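Local coordinates for IscA (Thermosynechococcus elongatus, PDB 1X0G), which binds a [2Fe-2S] cluster through conserved cysteines and is proposed to serve as a scaffold on which iron-sulphur clusters are built, at the interface of chains A and B. Coordinates in Å, arbitrary orientation; residue numbers count along the deposited sequence, not the author numbering. Chains: chain A/B, IscA.

Contacts 1 and 2 lie along the same pair of long strands, 27-46 of chain A and 28-47 of chain B, which run antiparallel; the centres of the C-alpha atoms of the two contacts are about 17 Å apart. Contact 2 sits at the middle, where the backbones of Cys37, a cluster-binding residue, pair, and contact 1 lies towards one end, where the chain A strand is also flanked by strand 62-66 of chain B. The two-fold repeats both contacts with the chains exchanged. Each strand thus enters a sheet of the other chain, which would fit the domain swapping reported for this tetrameric protein.

Contact 1: the interface of chains A and B. Residues chain A 2, 30-32; chain B 42-44, 64-67, 74.
A:Ile30 and A:Gln31, in strand 27-46, pair with B:Ala65, B:Ala67 and B:Asp43, lying between two strands of chain B, antiparallel to strand 28-47 and parallel to strand 62-66. On the parallel side A:Ile30 N donates to B:Ala65 O at 2.9 Å, and B:Ala67 N returns a bond to A:Ile30 O. On the antiparallel side A:Gln31 and B:Asp43 exchange backbone bonds, B:Asp43 N to A:Gln31 O at 2.9 Å and A:Gln31 N to B:Asp43 O.

The apolar contacts gather around A:Ile30. Its CG1, anti to the carbonyl carbon (chi1 -47°), lies 3.6 Å from B:Leu44 CD2, a methyl that also touches CG2 and CD1; the two side chains run alongside, pointing the same way. The CG2 branch meets B:Leu74 CD1 at 4.0 Å, while the CD1 tip approaches B:Ile64 CG2 at 4.1 Å. An alanine here would probably open a gap between B:Leu44, B:Ile64 and B:Leu74, leaving those side chains without their shared partner and freer to change rotamer. Nearby, A:Val2 CG2 touches B:Ile66 CD1 at 3.4 Å, and A:Val32 CG2 rests against the CD2-CE2 side of the B:Tyr42 ring.

Polar side chains contribute loosely. A:Gln31 passes B:Asp43 with amide and carboxylate planes 66° apart. The carboxylate oxygen B:Asp43 OD2 comes to 3.5 Å from A:Gln31 CG, and its similar approach to the amide NE2 is too long to count as a hydrogen bond.

By inserting a chain A strand between two chain B strands, the site builds a sheet from both chains and probably helps hold them together, as expected of a domain-swapped assembly.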
# COMPACT_ATOMS: atom_id res chain seq x y z
N VAL A 2 -2.94 -17.03 7.09
CA VAL A 2 -3.28 -16.71 5.71
C VAL A 2 -4.52 -17.42 5.15
O VAL A 2 -4.65 -18.61 5.28
CB VAL A 2 -2.15 -17.04 4.75
CG1 VAL A 2 -2.28 -16.15 3.50
CG2 VAL A 2 -0.84 -16.71 5.36
N ILE A 30 5.35 -18.27 1.36
CA ILE A 30 5.17 -16.84 1.32
C ILE A 30 6.28 -16.33 2.16
O ILE A 30 6.57 -16.88 3.20
CB ILE A 30 3.82 -16.48 1.85
CG1 ILE A 30 2.82 -17.43 1.17
CG2 ILE A 30 3.50 -15.06 1.51
CD1 ILE A 30 1.34 -17.12 1.41
N GLN A 31 7.02 -15.41 1.58
CA GLN A 31 7.98 -14.59 2.30
C GLN A 31 7.76 -13.21 1.78
O GLN A 31 6.91 -12.95 0.95
CB GLN A 31 9.46 -15.02 2.14
CG GLN A 31 10.04 -14.88 0.73
CD GLN A 31 11.46 -15.53 0.50
OE1 GLN A 31 12.08 -16.16 1.39
NE2 GLN A 31 11.94 -15.37 -0.69
N VAL A 32 8.49 -12.28 2.32
CA VAL A 32 8.07 -10.94 2.15
C VAL A 32 9.32 -10.18 1.92
O VAL A 32 10.45 -10.66 2.23
CB VAL A 32 7.24 -10.60 3.37
CG1 VAL A 32 8.08 -10.03 4.57
CG2 VAL A 32 6.09 -9.75 2.99
N TYR B 42 4.69 -9.41 -1.27
CA TYR B 42 4.56 -10.88 -1.01
C TYR B 42 5.18 -11.74 -2.10
O TYR B 42 4.71 -11.67 -3.24
CB TYR B 42 3.12 -11.22 -0.98
CG TYR B 42 2.44 -10.37 0.01
CD1 TYR B 42 1.49 -9.44 -0.38
CD2 TYR B 42 2.77 -10.45 1.36
CE1 TYR B 42 0.86 -8.64 0.57
CE2 TYR B 42 2.19 -9.69 2.25
CZ TYR B 42 1.23 -8.76 1.86
OH TYR B 42 0.60 -7.93 2.81
N ASP B 43 6.23 -12.51 -1.78
CA ASP B 43 6.86 -13.41 -2.75
C ASP B 43 6.16 -14.76 -2.57
O ASP B 43 6.42 -15.46 -1.57
CB ASP B 43 8.35 -13.71 -2.43
CG ASP B 43 9.29 -12.52 -2.58
OD1 ASP B 43 9.06 -11.69 -3.52
OD2 ASP B 43 10.32 -12.44 -1.80
N LEU B 44 5.33 -15.17 -3.53
CA LEU B 44 4.79 -16.51 -3.52
C LEU B 44 5.72 -17.40 -4.33
O LEU B 44 6.22 -17.00 -5.35
CB LEU B 44 3.42 -16.49 -4.15
CG LEU B 44 2.43 -15.50 -3.49
CD1 LEU B 44 0.98 -15.70 -3.94
CD2 LEU B 44 2.45 -15.66 -1.97
N ILE B 64 0.98 -24.20 3.27
CA ILE B 64 1.52 -22.85 3.16
C ILE B 64 2.71 -22.71 4.13
O ILE B 64 2.53 -22.85 5.37
CB ILE B 64 0.44 -21.86 3.60
CG1 ILE B 64 -0.79 -22.07 2.70
CG2 ILE B 64 0.98 -20.43 3.74
CD1 ILE B 64 -1.90 -21.17 3.01
N ALA B 65 3.92 -22.53 3.61
CA ALA B 65 4.97 -22.32 4.56
C ALA B 65 5.20 -20.80 4.63
O ALA B 65 5.17 -20.11 3.63
CB ALA B 65 6.20 -23.09 4.21
N ILE B 66 5.36 -20.29 5.84
CA ILE B 66 5.66 -18.89 6.02
C ILE B 66 7.05 -18.70 6.58
O ILE B 66 7.44 -19.40 7.51
CB ILE B 66 4.56 -18.25 6.87
CG1 ILE B 66 3.35 -18.01 5.96
CG2 ILE B 66 4.90 -16.86 7.32
CD1 ILE B 66 2.05 -18.01 6.67
N ALA B 67 7.80 -17.76 6.03
CA ALA B 67 9.12 -17.43 6.58
C ALA B 67 8.95 -17.08 8.06
O ALA B 67 8.04 -16.33 8.39
CB ALA B 67 9.67 -16.27 5.82
N LEU B 74 2.05 -11.49 8.33
CA LEU B 74 1.25 -12.23 7.34
C LEU B 74 -0.01 -12.72 7.93
O LEU B 74 -0.98 -12.93 7.23
CB LEU B 74 2.01 -13.37 6.71
CG LEU B 74 3.02 -12.83 5.67
CD1 LEU B 74 4.08 -13.88 5.25
CD2 LEU B 74 2.35 -12.35 4.44

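Contact 2: the interface of chains A and B. Residues chain A 35-37, 100; chain B 36-39.
Strand 27-46 of chain A and strand 28-47 of chain B meet here as antiparallel neighbours, A:Ser35 facing B:Asp39, A:Glu36 facing B:Gly38 and the two Cys37 residues facing each other. The cysteines trade backbone bonds, A:Cys37 N to B:Cys37 O at 2.9 Å and B:Cys37 N to A:Cys37 O at 3.0 Å. A:Ser35 N gives its hydrogen to B:Asp39 O, whereas in the return bond B:Asp39 N stands above the plane of the A:Ser35 carbonyl, 62° out of it.

Side chains add a second layer. Set between the backbone N and carbonyl carbon (chi1 63°), the A:Cys37 sulphur, SG, comes 3.5 Å from B:Asp39 CB and also lies against the carboxylate carbon. That aspartate, its CG anti to the backbone N (chi1 175°), reaches a water with OD1 at 2.8 Å; the same water meets A:Ser35 OG at 3.1 Å and bridges the strands. The A:Glu36 and B:Glu36 side chains also cross, but their modelled approach is too close to be trusted.

Cys37 is a cluster-binding residue, and the paired backbones fix its place in both chains. The site thus joins the two chains and probably helps place Cys37 for its part in holding the [2Fe-2S] cluster.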
# COMPACT_ATOMS: atom_id res chain seq x y z
N SER A 35 9.10 -3.23 -0.03
CA SER A 35 8.98 -2.67 -1.33
C SER A 35 8.27 -1.32 -1.09
O SER A 35 8.49 -0.71 -0.03
CB SER A 35 8.16 -3.62 -2.17
OG SER A 35 7.95 -3.09 -3.51
N GLU A 36 7.46 -0.85 -2.03
CA GLU A 36 6.77 0.40 -1.92
C GLU A 36 5.52 0.27 -2.83
O GLU A 36 5.54 -0.55 -3.68
CB GLU A 36 7.71 1.62 -2.32
CG GLU A 36 7.14 2.54 -3.49
CD GLU A 36 7.69 4.01 -3.57
OE1 GLU A 36 7.01 4.88 -4.20
OE2 GLU A 36 8.79 4.30 -3.02
N CYS A 37 4.45 1.05 -2.61
CA CYS A 37 3.38 1.10 -3.58
C CYS A 37 2.57 2.39 -3.61
O CYS A 37 2.71 3.21 -2.77
CB CYS A 37 2.46 -0.09 -3.41
SG CYS A 37 1.69 -0.00 -1.78
N THR A 100 -3.84 -4.73 -2.31
CA THR A 100 -2.77 -4.64 -3.24
C THR A 100 -2.96 -5.62 -4.43
O THR A 100 -3.50 -6.68 -4.30
CB THR A 100 -1.51 -4.87 -2.50
OG1 THR A 100 -0.55 -3.92 -2.93
CG2 THR A 100 -0.99 -6.16 -2.76
N GLU B 36 2.89 7.52 -2.32
CA GLU B 36 3.56 6.26 -2.23
C GLU B 36 3.77 6.02 -0.79
O GLU B 36 4.07 6.94 -0.05
CB GLU B 36 4.96 6.35 -2.80
CG GLU B 36 4.94 6.41 -4.31
CD GLU B 36 4.85 7.84 -5.04
OE1 GLU B 36 4.91 7.82 -6.31
OE2 GLU B 36 4.75 8.97 -4.44
N CYS B 37 3.79 4.76 -0.38
CA CYS B 37 4.41 4.46 0.89
C CYS B 37 5.03 3.13 0.82
O CYS B 37 4.93 2.47 -0.18
CB CYS B 37 3.33 4.45 1.92
SG CYS B 37 2.28 3.09 1.71
N GLY B 38 5.67 2.74 1.89
CA GLY B 38 6.36 1.50 1.99
C GLY B 38 5.38 0.39 2.04
O GLY B 38 4.28 0.56 2.49
N ASP B 39 5.73 -0.75 1.52
CA ASP B 39 4.83 -1.85 1.40
C ASP B 39 5.59 -3.22 1.49
O ASP B 39 6.75 -3.33 1.14
CB ASP B 39 4.14 -1.68 0.07
CG ASP B 39 3.20 -2.86 -0.25
OD1 ASP B 39 3.33 -3.50 -1.34
OD2 ASP B 39 2.34 -3.19 0.60
O HOH W 1 4.96 -3.93 -3.60